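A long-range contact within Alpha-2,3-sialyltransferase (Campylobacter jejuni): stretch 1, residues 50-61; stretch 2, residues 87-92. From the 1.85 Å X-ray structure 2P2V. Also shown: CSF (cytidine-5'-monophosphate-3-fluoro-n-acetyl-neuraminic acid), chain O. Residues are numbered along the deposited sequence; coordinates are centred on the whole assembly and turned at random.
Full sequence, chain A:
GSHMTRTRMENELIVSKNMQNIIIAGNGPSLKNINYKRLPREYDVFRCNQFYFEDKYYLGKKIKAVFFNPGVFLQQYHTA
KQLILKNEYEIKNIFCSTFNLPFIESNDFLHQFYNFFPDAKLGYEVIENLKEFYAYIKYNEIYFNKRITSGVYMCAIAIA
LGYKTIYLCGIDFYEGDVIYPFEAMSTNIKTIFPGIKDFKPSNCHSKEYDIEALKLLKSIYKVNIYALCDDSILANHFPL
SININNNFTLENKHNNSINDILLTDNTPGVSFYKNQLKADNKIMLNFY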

# COMPACT_ATOMS: atom_id res chain seq x y z
N GLN A 50 -12.46 24.43 20.03
CA GLN A 50 -12.70 25.87 19.95
C GLN A 50 -11.94 26.68 21.03
O GLN A 50 -12.52 27.56 21.66
CB GLN A 50 -14.20 26.14 20.01
CG GLN A 50 -14.94 25.73 18.76
CD GLN A 50 -15.26 24.23 18.70
OE1 GLN A 50 -14.58 23.48 17.99
NE2 GLN A 50 -16.31 23.79 19.41
N PHE A 51 -10.64 26.44 21.21
CA PHE A 51 -9.88 27.14 22.24
C PHE A 51 -9.86 28.67 22.00
O PHE A 51 -9.81 29.48 22.94
CB PHE A 51 -8.44 26.57 22.34
CG PHE A 51 -7.61 26.85 21.13
CD1 PHE A 51 -7.58 25.95 20.06
CD2 PHE A 51 -6.89 28.03 21.04
CE1 PHE A 51 -6.86 26.26 18.90
CE2 PHE A 51 -6.16 28.34 19.89
CZ PHE A 51 -6.15 27.45 18.81
N TYR A 52 -9.85 29.05 20.73
CA TYR A 52 -9.69 30.45 20.31
C TYR A 52 -10.96 31.28 20.57
O TYR A 52 -10.94 32.52 20.39
CB TYR A 52 -9.36 30.53 18.80
CG TYR A 52 -10.24 29.66 17.94
CD1 TYR A 52 -9.93 28.32 17.72
CD2 TYR A 52 -11.39 30.18 17.36
CE1 TYR A 52 -10.72 27.51 16.98
CE2 TYR A 52 -12.21 29.37 16.62
CZ TYR A 52 -11.87 28.03 16.41
OH TYR A 52 -12.67 27.21 15.64
N PHE A 53 -12.02 30.61 20.96
CA PHE A 53 -13.22 31.28 21.48
C PHE A 53 -12.91 32.07 22.77
O PHE A 53 -13.65 33.01 23.11
CB PHE A 53 -14.32 30.28 21.79
CG PHE A 53 -15.18 29.87 20.60
CD1 PHE A 53 -14.63 29.66 19.34
CD2 PHE A 53 -16.55 29.64 20.78
CE1 PHE A 53 -15.43 29.23 18.27
CE2 PHE A 53 -17.38 29.24 19.69
CZ PHE A 53 -16.80 29.04 18.44
N GLU A 54 -11.81 31.73 23.45
CA GLU A 54 -11.39 32.43 24.68
C GLU A 54 -11.25 33.93 24.46
O GLU A 54 -10.71 34.37 23.44
CB GLU A 54 -10.07 31.84 25.24
CG GLU A 54 -8.84 32.12 24.39
CD GLU A 54 -7.59 31.45 24.93
OE1 GLU A 54 -7.71 30.72 25.94
OE2 GLU A 54 -6.47 31.65 24.35
N ASP A 55 -11.74 34.70 25.43
CA ASP A 55 -11.73 36.18 25.36
C ASP A 55 -10.40 36.77 25.85
O ASP A 55 -10.08 37.93 25.60
CB ASP A 55 -12.94 36.74 26.14
CG ASP A 55 -12.90 36.42 27.64
OD1 ASP A 55 -12.67 35.26 28.05
OD2 ASP A 55 -13.13 37.36 28.43
N LYS A 56 -9.61 35.96 26.55
CA LYS A 56 -8.29 36.40 26.96
C LYS A 56 -7.33 35.27 26.70
O LYS A 56 -7.74 34.12 26.56
CB LYS A 56 -8.25 36.74 28.48
CG LYS A 56 -9.36 37.71 28.93
CD LYS A 56 -9.30 38.00 30.41
CE LYS A 56 -10.36 39.05 30.74
NZ LYS A 56 -10.42 39.25 32.21
N TYR A 57 -6.05 35.58 26.66
CA TYR A 57 -5.07 34.55 26.47
C TYR A 57 -4.81 33.80 27.77
O TYR A 57 -3.73 33.96 28.35
CB TYR A 57 -3.77 35.14 25.94
CG TYR A 57 -3.86 35.59 24.50
CD1 TYR A 57 -3.96 34.64 23.45
CD2 TYR A 57 -3.86 36.95 24.17
CE1 TYR A 57 -4.03 35.04 22.13
CE2 TYR A 57 -3.96 37.37 22.84
CZ TYR A 57 -4.03 36.40 21.83
OH TYR A 57 -4.10 36.80 20.53
N TYR A 58 -5.76 32.95 28.17
CA TYR A 58 -5.64 32.22 29.47
C TYR A 58 -4.39 31.37 29.64
O TYR A 58 -3.96 31.11 30.77
CB TYR A 58 -6.89 31.46 29.83
CG TYR A 58 -8.10 32.36 29.97
CD1 TYR A 58 -8.26 33.19 31.12
CD2 TYR A 58 -9.08 32.42 28.98
CE1 TYR A 58 -9.39 34.06 31.24
CE2 TYR A 58 -10.21 33.26 29.10
CZ TYR A 58 -10.35 34.07 30.24
OH TYR A 58 -11.45 34.90 30.35
N LEU A 59 -3.79 30.92 28.53
CA LEU A 59 -2.53 30.18 28.61
C LEU A 59 -1.46 30.75 27.68
O LEU A 59 -0.50 30.07 27.32
CB LEU A 59 -2.79 28.69 28.34
CG LEU A 59 -3.30 27.92 29.55
CD1 LEU A 59 -3.58 26.49 29.14
CD2 LEU A 59 -2.24 27.94 30.68
N GLY A 60 -1.59 32.03 27.32
CA GLY A 60 -0.60 32.70 26.50
C GLY A 60 -0.86 32.44 25.02
O GLY A 60 -1.90 31.87 24.65
N LYS A 61 0.08 32.87 24.19
CA LYS A 61 -0.10 32.91 22.74
C LYS A 61 0.59 31.75 22.04
O LYS A 61 0.31 31.49 20.85
CB LYS A 61 0.44 34.23 22.18
CG LYS A 61 -0.34 35.50 22.57
CD LYS A 61 0.26 36.73 21.85
CE LYS A 61 -0.10 36.72 20.34
NZ LYS A 61 0.60 37.73 19.45
N ASN A 87 -1.37 36.65 13.43
CA ASN A 87 -0.56 36.70 14.66
C ASN A 87 -1.38 36.59 16.00
O ASN A 87 -1.00 37.17 17.02
CB ASN A 87 0.36 37.97 14.66
CG ASN A 87 1.30 38.03 13.45
OD1 ASN A 87 2.06 37.11 13.17
ND2 ASN A 87 1.27 39.16 12.74
N GLU A 88 -2.52 35.88 15.99
CA GLU A 88 -3.29 35.70 17.19
C GLU A 88 -2.67 34.62 18.06
O GLU A 88 -2.64 34.75 19.27
CB GLU A 88 -4.76 35.40 16.89
CG GLU A 88 -5.34 36.56 16.13
CD GLU A 88 -6.84 36.58 15.98
OE1 GLU A 88 -7.59 35.95 16.72
OE2 GLU A 88 -7.28 37.34 15.10
N TYR A 89 -2.14 33.57 17.43
CA TYR A 89 -1.38 32.56 18.15
C TYR A 89 -0.24 32.09 17.31
O TYR A 89 -0.24 32.24 16.08
CB TYR A 89 -2.24 31.35 18.49
CG TYR A 89 -3.44 31.58 19.39
CD1 TYR A 89 -3.37 31.30 20.75
CD2 TYR A 89 -4.67 32.00 18.87
CE1 TYR A 89 -4.47 31.45 21.59
CE2 TYR A 89 -5.75 32.18 19.67
CZ TYR A 89 -5.67 31.87 21.03
OH TYR A 89 -6.81 32.02 21.82
N GLU A 90 0.72 31.48 17.99
CA GLU A 90 1.78 30.75 17.37
C GLU A 90 1.43 29.29 17.64
O GLU A 90 1.23 28.88 18.81
CB GLU A 90 3.08 31.10 18.08
CG GLU A 90 4.30 30.49 17.48
CD GLU A 90 5.50 30.82 18.33
OE1 GLU A 90 5.83 32.04 18.39
OE2 GLU A 90 6.04 29.88 18.96
N ILE A 91 1.34 28.50 16.57
CA ILE A 91 0.91 27.10 16.67
C ILE A 91 1.96 26.28 15.98
O ILE A 91 2.19 26.45 14.74
CB ILE A 91 -0.45 26.91 16.00
CG1 ILE A 91 -1.50 27.73 16.74
CG2 ILE A 91 -0.83 25.39 15.98
CD1 ILE A 91 -2.88 27.84 16.06
N LYS A 92 2.66 25.43 16.75
CA LYS A 92 3.74 24.65 16.19
C LYS A 92 3.35 23.36 15.49
O LYS A 92 4.10 22.89 14.64
CB LYS A 92 4.86 24.41 17.21
CG LYS A 92 5.56 25.72 17.59
CD LYS A 92 6.35 25.53 18.88
CE LYS A 92 7.37 26.65 19.06
NZ LYS A 92 8.36 26.57 17.95
C5A CSF O . -18.21 17.55 21.46
C4A CSF O . -17.97 17.15 22.92
C2A CSF O . -15.44 17.42 22.60
O6A CSF O . -15.78 17.91 21.28
C6A CSF O . -17.08 18.51 21.05
C3A CSF O . -16.58 16.54 23.11
O4A CSF O . -18.92 16.15 23.28
N5A CSF O . -19.51 18.25 21.43
C7A CSF O . -17.15 18.86 19.56
C8A CSF O . -16.00 19.78 19.18
C9A CSF O . -15.98 20.07 17.66
O9A CSF O . -14.96 21.03 17.31
O8A CSF O . -16.08 20.99 19.98
O7A CSF O . -17.16 17.64 18.80
C1A CSF O . -14.23 16.51 22.52
OBA CSF O . -13.98 15.82 23.54
OAA CSF O . -13.54 16.51 21.46
O1A CSF O . -15.08 18.43 23.57
O2A CSF O . -16.67 20.19 24.27
N1 CSF O . -14.39 19.97 28.71
C2 CSF O . -14.87 19.52 29.98
N3 CSF O . -15.98 20.08 30.54
C4 CSF O . -16.62 21.08 29.90
C5 CSF O . -16.17 21.54 28.66
C6 CSF O . -15.04 20.97 28.08
C3' CSF O . -13.25 18.12 26.12
C2' CSF O . -13.33 17.94 27.62
C1' CSF O . -13.17 19.38 28.13
O4' CSF O . -12.66 20.20 27.05
C4' CSF O . -12.46 19.40 25.89
PA CSF O . -15.33 20.04 23.59
O5' CSF O . -14.23 20.56 24.66
C5' CSF O . -12.86 20.16 24.62
O3' CSF O . -12.54 17.04 25.52
O2' CSF O . -12.24 17.11 28.09
N4 CSF O . -17.74 21.66 30.45
O2 CSF O . -14.27 18.57 30.56
O3A CSF O . -15.00 20.72 22.30
C10 CSF O . -20.26 18.12 20.32
O10 CSF O . -19.91 17.46 19.33
C11 CSF O . -21.58 18.86 20.35
F3A CSF O . -16.49 15.34 22.44

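Tyr89 organizes this contact: it gives up more area to the other stretch than any other residue, and most of the side-chain packing gathers round its ring. Its CA-to-CB bond runs sideways, yet with chi1 in m the ring reaches in among the residues of the first stretch. Phe51 presents its edge to one face, CE2 lying 3.7 Å from Tyr89 CZ, and Tyr57 presents its edge to the opposite face, its CE1 3.7 Å from Tyr89 CE1. Planes at 81° and 76° make both pairs edge-to-face, the geometry in which weakly positive ring hydrogens meet an electron-rich face. The ring is thus held on both sides, and its polar tip still has to be paid for in a buried setting. Glu54 does this, with Tyr89 OH donating to Glu54 OE2 at 2.6 Å, a short bond to a carboxylate lying near the ring plane.

Lys61 covers the next largest area and works with both ends. Its carbonyl O accepts from Glu90 N at 2.9 Å and a nearly straight 169°, a backbone link just beyond the closest CA approach, 4.8 Å between Lys61 CA and Tyr89 CA. Meanwhile its side chain extends along the second stretch, where NZ donates to Asn87 O at 3.0 Å. The ammonium group thereby meets a loop carbonyl rather than an acidic side chain.

Phe51 also touches Ile91, CZ to CD1 at 4.3 Å, so one ring serves both Tyr89 and the strand. Tyr57 is similarly double-duty: besides its ring edge, its OH donates to Glu88 O at 2.8 Å. Tyr57 also opens the type I turn that ends at Gly60, directly before Lys61 in the chain. The rule is economical: sandwich one aromatic ring between two edges, satisfy its hydroxyl, and use tyrosine and lysine tips to occupy loop carbonyls.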